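LYND (Lyngbya aestuarii, PDB 4V1T) is probably a YcaO-family cyclodehydratase that uses ATP and magnesium to close side chains of peptide substrates, such as cysteines, into azoline rings. Local coordinates at residues Glu548-Asp553 / Leu601-Phe606; Trp558-Leu563 / Gly747-Val752; Ala670-Leu675 / Asn769-Pro774. One frame throughout, in Å; residues are numbered along the deposited sequence.

Interaction 1 of 3, residues Glu548-Asp553 / Leu601-Phe606. With MG (magnesium ion), chain O; PO4 (phosphate ion), chain P.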
loop_
_atom_site.group_PDB
_atom_site.type_symbol
_atom_site.label_atom_id
_atom_site.label_comp_id
_atom_site.label_asym_id
_atom_site.label_seq_id
_atom_site.Cartn_x
_atom_site.Cartn_y
_atom_site.Cartn_z
ATOM N N GLU B 548 19.939 -20.274 12.011
ATOM C CA GLU B 548 20.792 -19.987 10.877
ATOM C C GLU B 548 22.131 -20.699 11.074
ATOM O O GLU B 548 22.603 -21.371 10.177
ATOM C CB GLU B 548 21.003 -18.490 10.691
ATOM C CG GLU B 548 21.740 -18.150 9.401
ATOM C CD GLU B 548 21.516 -16.720 8.979
ATOM O OE1 GLU B 548 22.211 -15.828 9.498
ATOM O OE2 GLU B 548 20.626 -16.488 8.140
ATOM N N LEU B 549 22.713 -20.589 12.261
ATOM C CA LEU B 549 23.992 -21.246 12.541
ATOM C C LEU B 549 23.965 -22.768 12.294
ATOM O O LEU B 549 24.886 -23.309 11.685
ATOM C CB LEU B 549 24.422 -20.967 13.979
ATOM C CG LEU B 549 24.749 -19.513 14.346
ATOM C CD1 LEU B 549 25.341 -19.462 15.743
ATOM C CD2 LEU B 549 25.712 -18.864 13.362
ATOM N N VAL B 550 22.918 -23.452 12.749
ATOM C CA VAL B 550 22.839 -24.904 12.578
ATOM C C VAL B 550 22.596 -25.229 11.112
ATOM O O VAL B 550 23.031 -26.269 10.615
ATOM C CB VAL B 550 21.718 -25.564 13.445
ATOM C CG1 VAL B 550 21.616 -27.064 13.165
ATOM C CG2 VAL B 550 21.972 -25.333 14.935
ATOM N N GLU B 551 21.908 -24.327 10.421
ATOM C CA GLU B 551 21.698 -24.465 8.983
ATOM C C GLU B 551 23.026 -24.489 8.239
ATOM O O GLU B 551 23.266 -25.380 7.435
ATOM C CB GLU B 551 20.830 -23.318 8.457
ATOM C CG GLU B 551 20.687 -23.229 6.941
ATOM C CD GLU B 551 20.216 -21.859 6.499
ATOM O OE1 GLU B 551 19.256 -21.331 7.097
ATOM O OE2 GLU B 551 20.821 -21.301 5.567
ATOM N N ARG B 552 23.883 -23.509 8.513
ATOM C CA ARG B 552 25.152 -23.374 7.786
ATOM C C ARG B 552 26.096 -24.515 8.146
ATOM O O ARG B 552 26.803 -25.036 7.277
ATOM C CB ARG B 552 25.858 -22.054 8.083
ATOM C CG ARG B 552 24.980 -20.849 8.266
ATOM C CD ARG B 552 24.301 -20.377 7.009
ATOM N NE ARG B 552 24.224 -18.917 7.005
ATOM C CZ ARG B 552 23.447 -18.194 6.219
ATOM N NH1 ARG B 552 22.619 -18.772 5.371
ATOM N NH2 ARG B 552 23.482 -16.877 6.308
ATOM N N ASP B 553 26.110 -24.872 9.431
ATOM C CA ASP B 553 26.910 -25.981 9.925
ATOM C C ASP B 553 26.511 -27.256 9.192
ATOM O O ASP B 553 27.369 -27.970 8.677
ATOM C CB ASP B 553 26.743 -26.139 11.438
ATOM C CG ASP B 553 27.604 -27.238 12.010
ATOM O OD1 ASP B 553 27.162 -28.409 11.984
ATOM O OD2 ASP B 553 28.716 -26.933 12.500
ATOM N N LEU B 601 23.122 -32.203 16.343
ATOM C CA LEU B 601 22.254 -31.452 17.253
ATOM C C LEU B 601 20.811 -31.939 17.170
ATOM O O LEU B 601 20.008 -31.687 18.071
ATOM C CB LEU B 601 22.324 -29.953 16.962
ATOM C CG LEU B 601 23.707 -29.294 17.020
ATOM C CD1 LEU B 601 23.580 -27.779 16.964
ATOM C CD2 LEU B 601 24.479 -29.713 18.262
ATOM N N GLY B 602 20.486 -32.634 16.083
ATOM C CA GLY B 602 19.172 -33.235 15.920
ATOM C C GLY B 602 18.081 -32.246 15.549
ATOM O O GLY B 602 16.904 -32.605 15.493
ATOM N N ILE B 603 18.466 -30.997 15.308
ATOM C CA ILE B 603 17.528 -29.972 14.872
ATOM C C ILE B 603 17.362 -30.095 13.365
ATOM O O ILE B 603 18.337 -29.997 12.636
ATOM C CB ILE B 603 18.021 -28.557 15.224
ATOM C CG1 ILE B 603 18.192 -28.424 16.748
ATOM C CG2 ILE B 603 17.046 -27.513 14.693
ATOM C CD1 ILE B 603 18.819 -27.116 17.194
ATOM N N PRO B 604 16.124 -30.303 12.889
ATOM C CA PRO B 604 15.989 -30.578 11.461
ATOM C C PRO B 604 16.518 -29.461 10.567
ATOM O O PRO B 604 16.209 -28.288 10.759
ATOM C CB PRO B 604 14.483 -30.774 11.264
ATOM C CG PRO B 604 13.830 -30.378 12.530
ATOM C CD PRO B 604 14.844 -30.384 13.612
ATOM N N ALA B 605 17.324 -29.854 9.594
ATOM C CA ALA B 605 17.922 -28.935 8.653
ATOM C C ALA B 605 17.852 -29.586 7.289
ATOM O O ALA B 605 18.064 -30.796 7.157
ATOM C CB ALA B 605 19.366 -28.642 9.034
ATOM N N PHE B 606 17.555 -28.788 6.275
ATOM C CA PHE B 606 17.344 -29.329 4.946
ATOM C C PHE B 606 17.991 -28.502 3.848
ATOM O O PHE B 606 18.258 -27.315 4.020
ATOM C CB PHE B 606 15.846 -29.445 4.683
ATOM C CG PHE B 606 15.137 -30.344 5.648
ATOM C CD1 PHE B 606 15.019 -31.701 5.387
ATOM C CD2 PHE B 606 14.593 -29.835 6.814
ATOM C CE1 PHE B 606 14.363 -32.535 6.275
ATOM C CE2 PHE B 606 13.933 -30.664 7.703
ATOM C CZ PHE B 606 13.823 -32.014 7.438
HETATM MG MG MG O . 19.865 -14.660 7.345
HETATM P P PO4 P . 20.466 -15.379 4.140
HETATM O O1 PO4 P . 21.847 -15.632 3.559
HETATM O O2 PO4 P . 20.580 -15.049 5.606
HETATM O O3 PO4 P . 19.622 -16.617 3.942
HETATM O O4 PO4 P . 19.872 -14.180 3.429
HETATM O O HOH W 1 18.925 -12.848 6.785
HETATM O O HOH W 2 19.061 -14.337 9.279
HETATM O O HOH W 3 21.240 -13.329 8.235
#

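Interaction 2 of 3, residues Trp558-Leu563 / Gly747-Val752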
loop_
_atom_site.group_PDB
_atom_site.type_symbol
_atom_site.label_atom_id
_atom_site.label_comp_id
_atom_site.label_asym_id
_atom_site.label_seq_id
_atom_site.Cartn_x
_atom_site.Cartn_y
_atom_site.Cartn_z
ATOM N N TRP B 558 27.737 -31.399 4.918
ATOM C CA TRP B 558 27.283 -32.092 3.722
ATOM C C TRP B 558 28.101 -31.717 2.497
ATOM O O TRP B 558 28.589 -32.591 1.772
ATOM C CB TRP B 558 25.804 -31.787 3.477
ATOM C CG TRP B 558 25.348 -32.002 2.061
ATOM C CD1 TRP B 558 25.301 -33.182 1.378
ATOM C CD2 TRP B 558 24.850 -30.996 1.167
ATOM N NE1 TRP B 558 24.818 -32.970 0.102
ATOM C CE2 TRP B 558 24.526 -31.640 -0.045
ATOM C CE3 TRP B 558 24.642 -29.617 1.278
ATOM C CZ2 TRP B 558 24.016 -30.946 -1.141
ATOM C CZ3 TRP B 558 24.135 -28.932 0.192
ATOM C CH2 TRP B 558 23.827 -29.596 -1.004
ATOM N N TRP B 559 28.260 -30.418 2.281
ATOM C CA TRP B 559 28.874 -29.911 1.061
ATOM C C TRP B 559 30.354 -30.260 0.921
ATOM O O TRP B 559 30.801 -30.708 -0.134
ATOM C CB TRP B 559 28.710 -28.393 0.996
ATOM C CG TRP B 559 29.284 -27.794 -0.239
ATOM C CD1 TRP B 559 30.545 -27.292 -0.397
ATOM C CD2 TRP B 559 28.632 -27.638 -1.497
ATOM N NE1 TRP B 559 30.713 -26.828 -1.674
ATOM C CE2 TRP B 559 29.552 -27.028 -2.371
ATOM C CE3 TRP B 559 27.351 -27.946 -1.972
ATOM C CZ2 TRP B 559 29.238 -26.732 -3.690
ATOM C CZ3 TRP B 559 27.042 -27.651 -3.282
ATOM C CH2 TRP B 559 27.982 -27.051 -4.129
ATOM N N TYR B 560 31.122 -30.038 1.979
ATOM C CA TYR B 560 32.571 -30.146 1.886
ATOM C C TYR B 560 33.068 -31.571 2.087
ATOM O O TYR B 560 34.140 -31.926 1.594
ATOM C CB TYR B 560 33.232 -29.183 2.875
ATOM C CG TYR B 560 33.018 -27.753 2.464
ATOM C CD1 TYR B 560 33.733 -27.191 1.399
ATOM C CD2 TYR B 560 32.054 -26.968 3.093
ATOM C CE1 TYR B 560 33.504 -25.886 1.002
ATOM C CE2 TYR B 560 31.827 -25.669 2.705
ATOM C CZ TYR B 560 32.548 -25.131 1.661
ATOM O OH TYR B 560 32.299 -23.834 1.286
ATOM N N ASN B 561 32.296 -32.391 2.792
ATOM C CA ASN B 561 32.572 -33.824 2.833
ATOM C C ASN B 561 31.922 -34.523 1.637
ATOM O O ASN B 561 32.150 -35.700 1.414
ATOM C CB ASN B 561 32.077 -34.444 4.136
ATOM C CG ASN B 561 32.814 -33.916 5.352
ATOM O OD1 ASN B 561 33.933 -34.339 5.648
ATOM N ND2 ASN B 561 32.185 -32.997 6.071
ATOM N N ARG B 562 31.120 -33.780 0.876
ATOM C CA ARG B 562 30.404 -34.309 -0.279
ATOM C C ARG B 562 29.659 -35.584 0.090
ATOM O O ARG B 562 29.815 -36.631 -0.536
ATOM C CB ARG B 562 31.360 -34.538 -1.450
ATOM C CG ARG B 562 31.866 -33.236 -2.059
ATOM C CD ARG B 562 32.800 -33.479 -3.230
ATOM N NE ARG B 562 34.176 -33.716 -2.803
ATOM C CZ ARG B 562 35.212 -33.803 -3.633
ATOM N NH1 ARG B 562 35.027 -33.668 -4.937
ATOM N NH2 ARG B 562 36.437 -34.007 -3.161
ATOM N N LEU B 563 28.844 -35.476 1.127
ATOM C CA LEU B 563 28.118 -36.613 1.656
ATOM C C LEU B 563 26.910 -36.943 0.807
ATOM O O LEU B 563 26.292 -36.052 0.234
ATOM C CB LEU B 563 27.678 -36.333 3.095
ATOM C CG LEU B 563 28.811 -36.046 4.087
ATOM C CD1 LEU B 563 28.257 -35.565 5.417
ATOM C CD2 LEU B 563 29.672 -37.280 4.287
ATOM N N GLY B 747 38.107 -29.453 13.532
ATOM C CA GLY B 747 36.901 -29.398 14.341
ATOM C C GLY B 747 35.726 -30.173 13.764
ATOM O O GLY B 747 35.873 -31.260 13.213
ATOM N N ARG B 748 34.549 -29.585 13.896
ATOM C CA ARG B 748 33.301 -30.237 13.546
ATOM C C ARG B 748 33.220 -30.671 12.077
ATOM O O ARG B 748 32.616 -31.701 11.759
ATOM C CB ARG B 748 32.126 -29.299 13.865
ATOM C CG ARG B 748 31.898 -29.041 15.344
ATOM C CD ARG B 748 30.731 -28.095 15.577
ATOM N NE ARG B 748 29.537 -28.510 14.847
ATOM C CZ ARG B 748 28.647 -29.393 15.295
ATOM N NH1 ARG B 748 28.802 -29.976 16.478
ATOM N NH2 ARG B 748 27.592 -29.697 14.552
ATOM N N LEU B 749 33.816 -29.882 11.190
ATOM C CA LEU B 749 33.768 -30.171 9.759
ATOM C C LEU B 749 34.284 -31.578 9.462
ATOM O O LEU B 749 33.732 -32.291 8.624
ATOM C CB LEU B 749 34.579 -29.135 8.981
ATOM C CG LEU B 749 34.493 -29.224 7.457
ATOM C CD1 LEU B 749 33.091 -28.888 6.956
ATOM C CD2 LEU B 749 35.514 -28.303 6.823
ATOM N N TYR B 750 35.327 -31.977 10.174
ATOM C CA TYR B 750 35.940 -33.291 9.996
ATOM C C TYR B 750 35.301 -34.330 10.913
ATOM O O TYR B 750 35.093 -35.478 10.509
ATOM C CB TYR B 750 37.461 -33.213 10.274
ATOM C CG TYR B 750 38.199 -32.225 9.383
ATOM C CD1 TYR B 750 38.725 -32.620 8.162
ATOM C CD2 TYR B 750 38.355 -30.896 9.755
ATOM C CE1 TYR B 750 39.387 -31.724 7.341
ATOM C CE2 TYR B 750 39.022 -29.993 8.937
ATOM C CZ TYR B 750 39.525 -30.411 7.732
ATOM O OH TYR B 750 40.183 -29.516 6.927
ATOM N N ASP B 751 34.982 -33.922 12.140
ATOM C CA ASP B 751 34.644 -34.866 13.209
ATOM C C ASP B 751 33.180 -35.331 13.217
ATOM O O ASP B 751 32.907 -36.509 13.452
ATOM C CB ASP B 751 34.967 -34.247 14.572
ATOM C CG ASP B 751 36.445 -33.929 14.737
ATOM O OD1 ASP B 751 37.188 -33.974 13.736
ATOM O OD2 ASP B 751 36.862 -33.621 15.871
ATOM N N VAL B 752 32.243 -34.416 12.986
ATOM C CA VAL B 752 30.825 -34.755 13.146
ATOM C C VAL B 752 30.409 -35.944 12.268
ATOM O O VAL B 752 29.736 -36.852 12.758
ATOM C CB VAL B 752 29.908 -33.544 12.855
ATOM C CG1 VAL B 752 28.431 -33.951 12.908
ATOM C CG2 VAL B 752 30.188 -32.434 13.856
HETATM O O HOH W 4 35.498 -35.929 7.586
#

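Interaction 3 of 3, residues Ala670-Leu675 / Asn769-Pro774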
loop_
_atom_site.group_PDB
_atom_site.type_symbol
_atom_site.label_atom_id
_atom_site.label_comp_id
_atom_site.label_asym_id
_atom_site.label_seq_id
_atom_site.Cartn_x
_atom_site.Cartn_y
_atom_site.Cartn_z
ATOM N N ALA B 670 25.740 -34.178 -12.973
ATOM C CA ALA B 670 26.756 -35.215 -13.105
ATOM C C ALA B 670 28.092 -34.808 -12.498
ATOM O O ALA B 670 28.942 -35.656 -12.243
ATOM C CB ALA B 670 26.943 -35.572 -14.566
ATOM N N ASP B 671 28.284 -33.512 -12.283
ATOM C CA ASP B 671 29.518 -33.007 -11.681
ATOM C C ASP B 671 29.466 -33.028 -10.155
ATOM O O ASP B 671 30.498 -32.898 -9.505
ATOM C CB ASP B 671 29.790 -31.570 -12.141
ATOM C CG ASP B 671 30.235 -31.487 -13.585
ATOM O OD1 ASP B 671 31.332 -31.982 -13.909
ATOM O OD2 ASP B 671 29.503 -30.885 -14.392
ATOM N N HIS B 672 28.260 -33.150 -9.593
ATOM C CA HIS B 672 28.058 -33.108 -8.142
ATOM C C HIS B 672 26.974 -34.099 -7.715
ATOM O O HIS B 672 25.851 -33.704 -7.426
ATOM C CB HIS B 672 27.672 -31.694 -7.708
ATOM C CG HIS B 672 28.554 -30.627 -8.275
ATOM N ND1 HIS B 672 29.730 -30.231 -7.672
ATOM C CD2 HIS B 672 28.440 -29.886 -9.402
ATOM C CE1 HIS B 672 30.299 -29.286 -8.400
ATOM N NE2 HIS B 672 29.540 -29.060 -9.459
ATOM N N PRO B 673 27.309 -35.399 -7.689
ATOM C CA PRO B 673 26.325 -36.442 -7.358
ATOM C C PRO B 673 25.793 -36.359 -5.929
ATOM O O PRO B 673 24.745 -36.939 -5.628
ATOM C CB PRO B 673 27.110 -37.745 -7.566
ATOM C CG PRO B 673 28.530 -37.363 -7.412
ATOM C CD PRO B 673 28.655 -35.958 -7.910
ATOM N N TYR B 674 26.505 -35.640 -5.067
ATOM C CA TYR B 674 26.062 -35.414 -3.702
ATOM C C TYR B 674 24.882 -34.424 -3.620
ATOM O O TYR B 674 24.416 -34.098 -2.524
ATOM C CB TYR B 674 27.225 -34.911 -2.839
ATOM C CG TYR B 674 27.937 -33.689 -3.397
ATOM C CD1 TYR B 674 28.997 -33.824 -4.284
ATOM C CD2 TYR B 674 27.556 -32.407 -3.026
ATOM C CE1 TYR B 674 29.643 -32.717 -4.797
ATOM C CE2 TYR B 674 28.199 -31.294 -3.529
ATOM C CZ TYR B 674 29.237 -31.456 -4.412
ATOM O OH TYR B 674 29.872 -30.352 -4.911
ATOM N N LEU B 675 24.405 -33.952 -4.772
ATOM C CA LEU B 675 23.237 -33.079 -4.833
ATOM C C LEU B 675 21.937 -33.865 -4.915
ATOM O O LEU B 675 20.897 -33.403 -4.447
ATOM C CB LEU B 675 23.328 -32.138 -6.033
ATOM C CG LEU B 675 24.345 -30.996 -5.967
ATOM C CD1 LEU B 675 24.231 -30.160 -7.229
ATOM C CD2 LEU B 675 24.152 -30.120 -4.743
ATOM N N ASN B 769 35.727 -30.565 -0.472
ATOM C CA ASN B 769 35.195 -30.145 -1.760
ATOM C C ASN B 769 35.958 -28.931 -2.280
ATOM O O ASN B 769 35.973 -27.890 -1.624
ATOM C CB ASN B 769 33.709 -29.810 -1.629
ATOM C CG ASN B 769 32.999 -29.740 -2.965
ATOM O OD1 ASN B 769 33.619 -29.562 -4.016
ATOM N ND2 ASN B 769 31.683 -29.880 -2.930
ATOM N N PRO B 770 36.614 -29.065 -3.445
ATOM C CA PRO B 770 37.349 -27.938 -4.010
ATOM C C PRO B 770 36.430 -26.881 -4.618
ATOM O O PRO B 770 36.888 -25.786 -4.937
ATOM C CB PRO B 770 38.216 -28.592 -5.090
ATOM C CG PRO B 770 37.422 -29.761 -5.523
ATOM C CD PRO B 770 36.721 -30.262 -4.297
ATOM N N THR B 771 35.154 -27.218 -4.793
ATOM C CA THR B 771 34.176 -26.282 -5.323
ATOM C C THR B 771 33.534 -25.480 -4.192
ATOM O O THR B 771 32.846 -26.055 -3.355
ATOM C CB THR B 771 33.067 -26.997 -6.097
ATOM O OG1 THR B 771 33.643 -27.748 -7.167
ATOM C CG2 THR B 771 32.069 -25.983 -6.681
ATOM N N PRO B 772 33.758 -24.152 -4.158
ATOM C CA PRO B 772 33.122 -23.386 -3.087
ATOM C C PRO B 772 31.599 -23.403 -3.228
ATOM O O PRO B 772 31.083 -23.398 -4.348
ATOM C CB PRO B 772 33.682 -21.965 -3.274
ATOM C CG PRO B 772 34.863 -22.116 -4.196
ATOM C CD PRO B 772 34.569 -23.299 -5.048
ATOM N N MET B 773 30.896 -23.439 -2.107
ATOM C CA MET B 773 29.444 -23.425 -2.138
ATOM C C MET B 773 29.001 -22.093 -2.756
ATOM O O MET B 773 29.305 -21.035 -2.207
ATOM C CB MET B 773 28.880 -23.613 -0.731
ATOM C CG MET B 773 27.526 -24.323 -0.694
ATOM S SD MET B 773 26.169 -23.302 -1.280
ATOM C CE MET B 773 26.127 -22.053 -0.015
ATOM N N PRO B 774 28.298 -22.137 -3.906
ATOM C CA PRO B 774 28.154 -20.929 -4.738
ATOM C C PRO B 774 27.296 -19.822 -4.127
ATOM O O PRO B 774 27.585 -18.643 -4.312
ATOM C CB PRO B 774 27.489 -21.454 -6.019
ATOM C CG PRO B 774 27.392 -22.936 -5.871
ATOM C CD PRO B 774 27.475 -23.242 -4.423
#

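Interaction 1 of 3, residues Glu548-Asp553 / Leu601-Phe606
While Val550 meets Leu601 on one side of the helix, the flat guanidinium of Arg552 lies on the opposite side, with CG of Glu548 3.4 Å above one face of its plane, toward the rim. At its edge, near that plane, stands a phosphate ion, probably from the crystallisation liquor: Arg552 NH2 donates a weak hydrogen bond to phosphate O1, 3.4 Å long. Glu551 OE2 pairs with Arg552 NH1 at 3.1 Å in a salt bridge whose hydrogen bond is also weak. The carboxylate of Glu548 is different, since its OE2 lies well out of the guanidinium plane and is tied to NH2 by charge alone. That oxygen is instead a magnesium ligand, at 2.1 Å from the metal. Glu548 gets there on an extended chain, CG anti to the backbone N (chi1 -172°). Phosphate O2, three waters and one atom from elsewhere complete six ligands around the ion, while Gly531 N holds OE1 and so limits rotation of the carboxylate. Asn530 does the same for Arg552 through NE.

Across the segments the evidence is purely apolar. Val550 turns CG2 to Leu601 CD1 at 3.6 Å, the two side chains crossing obliquely, and the same methyl is 4.3 Å from Ile603 CD1. Met737 also packs on Val550, and Ile603 reaches back to Phe546 and Met547. One helix thus offers an apolar side to the loop entering strand 605-612 and a charged side to the magnesium and ADP, as expected of the nucleotide site of a YcaO cyclodehydratase.

Interaction 2 of 3, residues Trp558-Leu563 / Gly747-Val752
Asn561 reaches across to Leu749 with its carboxamide: ND2 donates to the carbonyl O of Leu749 over 3.1 Å, with an N-H...O angle of 166°. The acceptor lies almost in the amide plane, and the donor in turn lies in the carbonyl plane, so both flat groups are suitably turned for the bond. The amide gets its direction from chi1, which sets CG anti to the carbonyl carbon and beside the backbone N (-65°). The same ND2 also bonds Leu557 O, four residues back along the chain. The other branch, OD1, accepts a hydrogen bond from a water at 3.0 Å, and that water also donates to Tyr750 O, likewise 3.0 Å away. Two bonds on ND2 and the water on OD1 hold the amide against flipping.

Beside this polar link is a modest apolar one. Leu749 swings CG anti to its own N (chi1 -174°), which brings CD1 to 4.1 Å from Tyr560 CB. That methyl also sits 4.3 Å from Asn561 ND2. The Tyr560 ring itself leads away from Leu749, and its hydroxyl bonds Phe740 O; one ring face carries Trp559 CD1, 3.4 Å above the centre.

The end of helix 538-561 is closed nearby by a Schellman motif with Arg562, at positive phi, as C-prime: Leu563 N bonds Trp558 O at 3.0 Å. The contact therefore joins the C-terminal turn of this long helix to the first turn of helix 748-755, which follows N-cap Gly747 and also rests Leu749 on Ala556 and Val752 on Leu557.

Interaction 3 of 3, residues Ala670-Leu675 / Asn769-Pro774
Tyr674 and Asn769 form the tight part of this contact: Asn769 ND2 donates to Tyr674 OH at 2.7 Å, with an N-H...O angle of 155°. The hydroxyl oxygen lies close to the amide plane, whereas the phenol ring and the amide stand nearly perpendicular, 89° apart. Tyr674 enters with CG in the crowded position between the backbone N and the carbonyl carbon (chi1 54°), and its OH is also hydrogen-bonded to His672 ND1 at 2.8 Å. Two bonds therefore grip this hydroxyl. His672 is fixed at its other nitrogen as well, since NE2 meets Glu667 OE1.

Asn769 uses both ends of its amide. ND2 has a second acceptor in Trp559 O, and OD1 takes the backbone N of Thr771 at 2.9 Å in an Asx turn, the donor lying well above the carbonyl plane. With only a methyl in place of this carboxamide, as in an alanine here, Tyr674 OH and Trp559 O would probably lose the donor they share, and the turn at Thr771 its side-chain acceptor.

The looser part lies toward Thr771, which is partly exposed. There His672 turns the edge of its ring to Thr771 OG1, CE1 standing 3.9 Å from it and 4.1 Å from Thr771 CG2, distances of light van der Waals contact. The neighbouring Pro673 and Pro770, one in each segment, are exposed.

The touching parts of both segments are irregular, the first following a short 3-10 turn, and both lie against the C-terminal end of helix 538-561. Trp558 and Trp559 bond the backbone carbonyls of Tyr674 and Thr771, and the Tyr674 and Trp559 rings meet edge-to-face. Helix 661-666 lends Trp663 to His672 and Thr771, while Leu675 and Met773 pack on Leu622 of strand 621-626.

All three contacts lie on the same side of the chain's centre. Centres of interactions 1 and 2 are about 13 Å apart, as are those of 2 and 3, while 1 and 3 lie about 19 Å apart with nearest atoms about 7 Å apart. Helix 538-561 supplies a segment to interactions 1 and 2, and its last turn also meets interaction 3. Interaction 1 joins interaction 2 through a salt bridge, Asp553 OD1 to Arg748 NH2 at 2.9 Å. Along the chain 1 and 2 cross, as do 2 and 3, whereas 1 closes before 3 opens. The helix thus links the magnesium and nucleotide site to the C-terminal region of the chain.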